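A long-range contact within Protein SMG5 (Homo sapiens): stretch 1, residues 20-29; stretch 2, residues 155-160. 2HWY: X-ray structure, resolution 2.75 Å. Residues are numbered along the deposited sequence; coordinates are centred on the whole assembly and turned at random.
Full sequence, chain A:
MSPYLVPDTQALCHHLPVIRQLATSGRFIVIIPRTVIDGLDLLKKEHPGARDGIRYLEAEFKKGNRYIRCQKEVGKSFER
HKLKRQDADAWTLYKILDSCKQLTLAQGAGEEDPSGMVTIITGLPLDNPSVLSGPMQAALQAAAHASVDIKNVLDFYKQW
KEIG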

# COMPACT_ATOMS: atom_id res chain seq x y z
N ARG A 20 3.31 7.74 4.89
CA ARG A 20 3.03 9.16 5.15
C ARG A 20 3.84 10.05 4.22
O ARG A 20 3.29 10.91 3.55
CB ARG A 20 3.33 9.53 6.59
CG ARG A 20 2.96 10.99 6.95
CD ARG A 20 3.35 11.37 8.39
NE ARG A 20 2.99 10.30 9.32
CZ ARG A 20 1.82 10.17 9.94
NH1 ARG A 20 0.85 11.07 9.77
NH2 ARG A 20 1.61 9.14 10.75
N GLN A 21 5.14 9.82 4.17
CA GLN A 21 6.03 10.58 3.30
C GLN A 21 5.57 10.56 1.85
O GLN A 21 5.47 11.60 1.21
CB GLN A 21 7.45 10.02 3.38
CG GLN A 21 8.54 11.01 3.05
CD GLN A 21 8.65 12.12 4.07
OE1 GLN A 21 8.16 12.00 5.20
NE2 GLN A 21 9.27 13.22 3.67
N LEU A 22 5.28 9.37 1.34
CA LEU A 22 4.97 9.18 -0.09
C LEU A 22 3.62 9.77 -0.45
O LEU A 22 3.48 10.41 -1.47
CB LEU A 22 5.00 7.70 -0.44
CG LEU A 22 6.36 7.07 -0.18
CD1 LEU A 22 6.25 5.57 0.08
CD2 LEU A 22 7.31 7.37 -1.33
N ALA A 23 2.65 9.54 0.43
CA ALA A 23 1.28 10.02 0.27
C ALA A 23 1.17 11.53 0.40
O ALA A 23 0.23 12.15 -0.08
CB ALA A 23 0.40 9.36 1.31
N THR A 24 2.14 12.10 1.09
CA THR A 24 2.22 13.54 1.31
C THR A 24 3.14 14.16 0.28
O THR A 24 3.13 15.38 0.09
CB THR A 24 2.71 13.85 2.74
OG1 THR A 24 1.60 13.73 3.64
CG2 THR A 24 3.31 15.26 2.88
N SER A 25 3.94 13.32 -0.39
CA SER A 25 4.89 13.81 -1.37
C SER A 25 4.15 14.61 -2.42
O SER A 25 4.64 15.65 -2.87
CB SER A 25 5.70 12.67 -2.02
OG SER A 25 5.11 12.17 -3.21
N GLY A 26 2.94 14.16 -2.78
CA GLY A 26 2.22 14.74 -3.92
C GLY A 26 2.83 14.31 -5.26
O GLY A 26 2.45 14.83 -6.30
N ARG A 27 3.76 13.35 -5.23
CA ARG A 27 4.36 12.78 -6.44
C ARG A 27 3.69 11.45 -6.78
O ARG A 27 3.93 10.88 -7.84
CB ARG A 27 5.87 12.56 -6.27
CG ARG A 27 6.61 13.66 -5.49
CD ARG A 27 7.27 14.71 -6.37
NE ARG A 27 8.65 14.36 -6.70
CZ ARG A 27 9.67 14.35 -5.84
NH1 ARG A 27 9.50 14.65 -4.54
NH2 ARG A 27 10.89 14.02 -6.27
N PHE A 28 2.88 10.94 -5.86
CA PHE A 28 2.13 9.71 -6.08
C PHE A 28 0.67 9.84 -5.64
O PHE A 28 0.33 10.69 -4.81
CB PHE A 28 2.79 8.56 -5.32
CG PHE A 28 4.22 8.36 -5.68
CD1 PHE A 28 5.25 8.77 -4.83
CD2 PHE A 28 4.57 7.76 -6.89
CE1 PHE A 28 6.60 8.58 -5.17
CE2 PHE A 28 5.93 7.58 -7.25
CZ PHE A 28 6.93 7.98 -6.38
N ILE A 29 -0.16 9.00 -6.22
CA ILE A 29 -1.51 8.73 -5.74
C ILE A 29 -1.45 7.41 -5.00
O ILE A 29 -1.02 6.41 -5.57
CB ILE A 29 -2.52 8.57 -6.92
CG1 ILE A 29 -2.94 9.93 -7.46
CG2 ILE A 29 -3.74 7.78 -6.49
CD1 ILE A 29 -3.77 9.84 -8.73
N ASP A 155 12.78 -0.61 0.44
CA ASP A 155 13.56 -0.62 -0.80
C ASP A 155 13.13 0.52 -1.73
O ASP A 155 13.93 1.29 -2.20
CB ASP A 155 13.41 -1.96 -1.51
N PHE A 156 11.82 0.63 -1.91
CA PHE A 156 11.27 1.72 -2.71
C PHE A 156 11.65 3.07 -2.08
O PHE A 156 12.08 3.99 -2.78
CB PHE A 156 9.74 1.56 -2.82
CG PHE A 156 9.07 2.61 -3.67
CD1 PHE A 156 8.84 2.40 -5.02
CD2 PHE A 156 8.64 3.81 -3.10
CE1 PHE A 156 8.20 3.37 -5.79
CE2 PHE A 156 8.01 4.79 -3.87
CZ PHE A 156 7.79 4.56 -5.23
N TYR A 157 11.53 3.15 -0.76
CA TYR A 157 11.74 4.41 -0.04
C TYR A 157 13.17 4.89 -0.10
O TYR A 157 13.44 6.07 -0.34
CB TYR A 157 11.34 4.29 1.43
CG TYR A 157 11.48 5.62 2.10
CD1 TYR A 157 10.72 6.70 1.67
CD2 TYR A 157 12.43 5.83 3.09
CE1 TYR A 157 10.85 7.95 2.23
CE2 TYR A 157 12.57 7.07 3.67
CZ TYR A 157 11.78 8.13 3.23
OH TYR A 157 11.89 9.39 3.78
N LYS A 158 14.09 3.96 0.14
CA LYS A 158 15.49 4.28 0.08
C LYS A 158 15.89 4.60 -1.38
O LYS A 158 16.66 5.54 -1.62
CB LYS A 158 16.31 3.19 0.79
CG LYS A 158 15.91 3.06 2.31
CD LYS A 158 17.10 2.86 3.26
CE LYS A 158 17.75 4.19 3.68
NZ LYS A 158 19.25 4.11 3.99
N GLN A 159 15.31 3.91 -2.36
CA GLN A 159 15.50 4.33 -3.77
C GLN A 159 14.95 5.76 -4.05
O GLN A 159 15.55 6.55 -4.78
CB GLN A 159 14.90 3.32 -4.78
CG GLN A 159 15.90 2.30 -5.37
CD GLN A 159 15.59 1.91 -6.83
OE1 GLN A 159 14.46 2.08 -7.31
NE2 GLN A 159 16.61 1.40 -7.55
N TRP A 160 13.81 6.08 -3.45
CA TRP A 160 13.12 7.34 -3.73
C TRP A 160 13.89 8.58 -3.27
O TRP A 160 14.10 8.79 -2.08
CB TRP A 160 11.73 7.32 -3.08
CG TRP A 160 10.84 8.41 -3.57
CD1 TRP A 160 10.37 8.58 -4.85
CD2 TRP A 160 10.30 9.49 -2.78
NE1 TRP A 160 9.57 9.71 -4.90
CE2 TRP A 160 9.51 10.28 -3.65
CE3 TRP A 160 10.42 9.88 -1.44
CZ2 TRP A 160 8.84 11.44 -3.21
CZ3 TRP A 160 9.75 11.02 -1.00
CH2 TRP A 160 8.97 11.78 -1.88

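No hydrogen bond crosses between the two stretches; the contact rests on side-chain packing, which buries 401 Å² in total, and Trp-160 contributes the largest share of any residue.

Leu-22 and Phe-28 each make apolar contacts with both Phe-156 and Trp-160; Leu-22 does so through its CD2 methyl. Its CA-to-CB bond points sideways, but with chi1 in m and chi2 in t the CD2 methyl reaches stretch 2. Leu-22 CD2 lies 4.1 Å from the centroid of the Trp-160 six-membered ring and 19° off the ring normal, which places the methyl over the ring face and supports a CH-pi assignment. The same methyl meets Phe-156 at the ring edge, with Leu-22 CD2 3.7 Å from Phe-156 CE2, so one carbon packs against two aromatic rings.

Among the aromatic pairs, Phe-28 and Phe-156 are offset edge-to-face. Their centroids are 5.6 Å apart and their planes meet at 62°, with the edge of Phe-156 directed toward the face of Phe-28; Phe-28 CZ and Phe-156 CZ approach to 3.7 Å. Phe-28 also meets the five-membered ring of Trp-160 obliquely, at a centroid distance of 5.1 Å and an interplanar angle of 53°. Here Phe-28 CE1 comes within 3.2 Å of Trp-160 NE1, which lies near the plane of the phenylalanine ring.

Polar residues add van der Waals contacts. Trp-160 CZ2 sits over one face of the Arg-27 guanidinium, 3.5 Å from Arg-27 NH1. Ser-25 CB approaches Trp-160 CH2 to 3.4 Å, while its hydroxyl is engaged within stretch 1: Ser-25 OG donates to Leu-22 O at 3.0 Å and accepts from Arg-27 N at 2.7 Å, bridging the backbone around Gly-26, whose positive phi marks the departure from helical geometry. One helical turn before Ser-25, Gln-21 CG packs 3.8 Å from Tyr-157 OH.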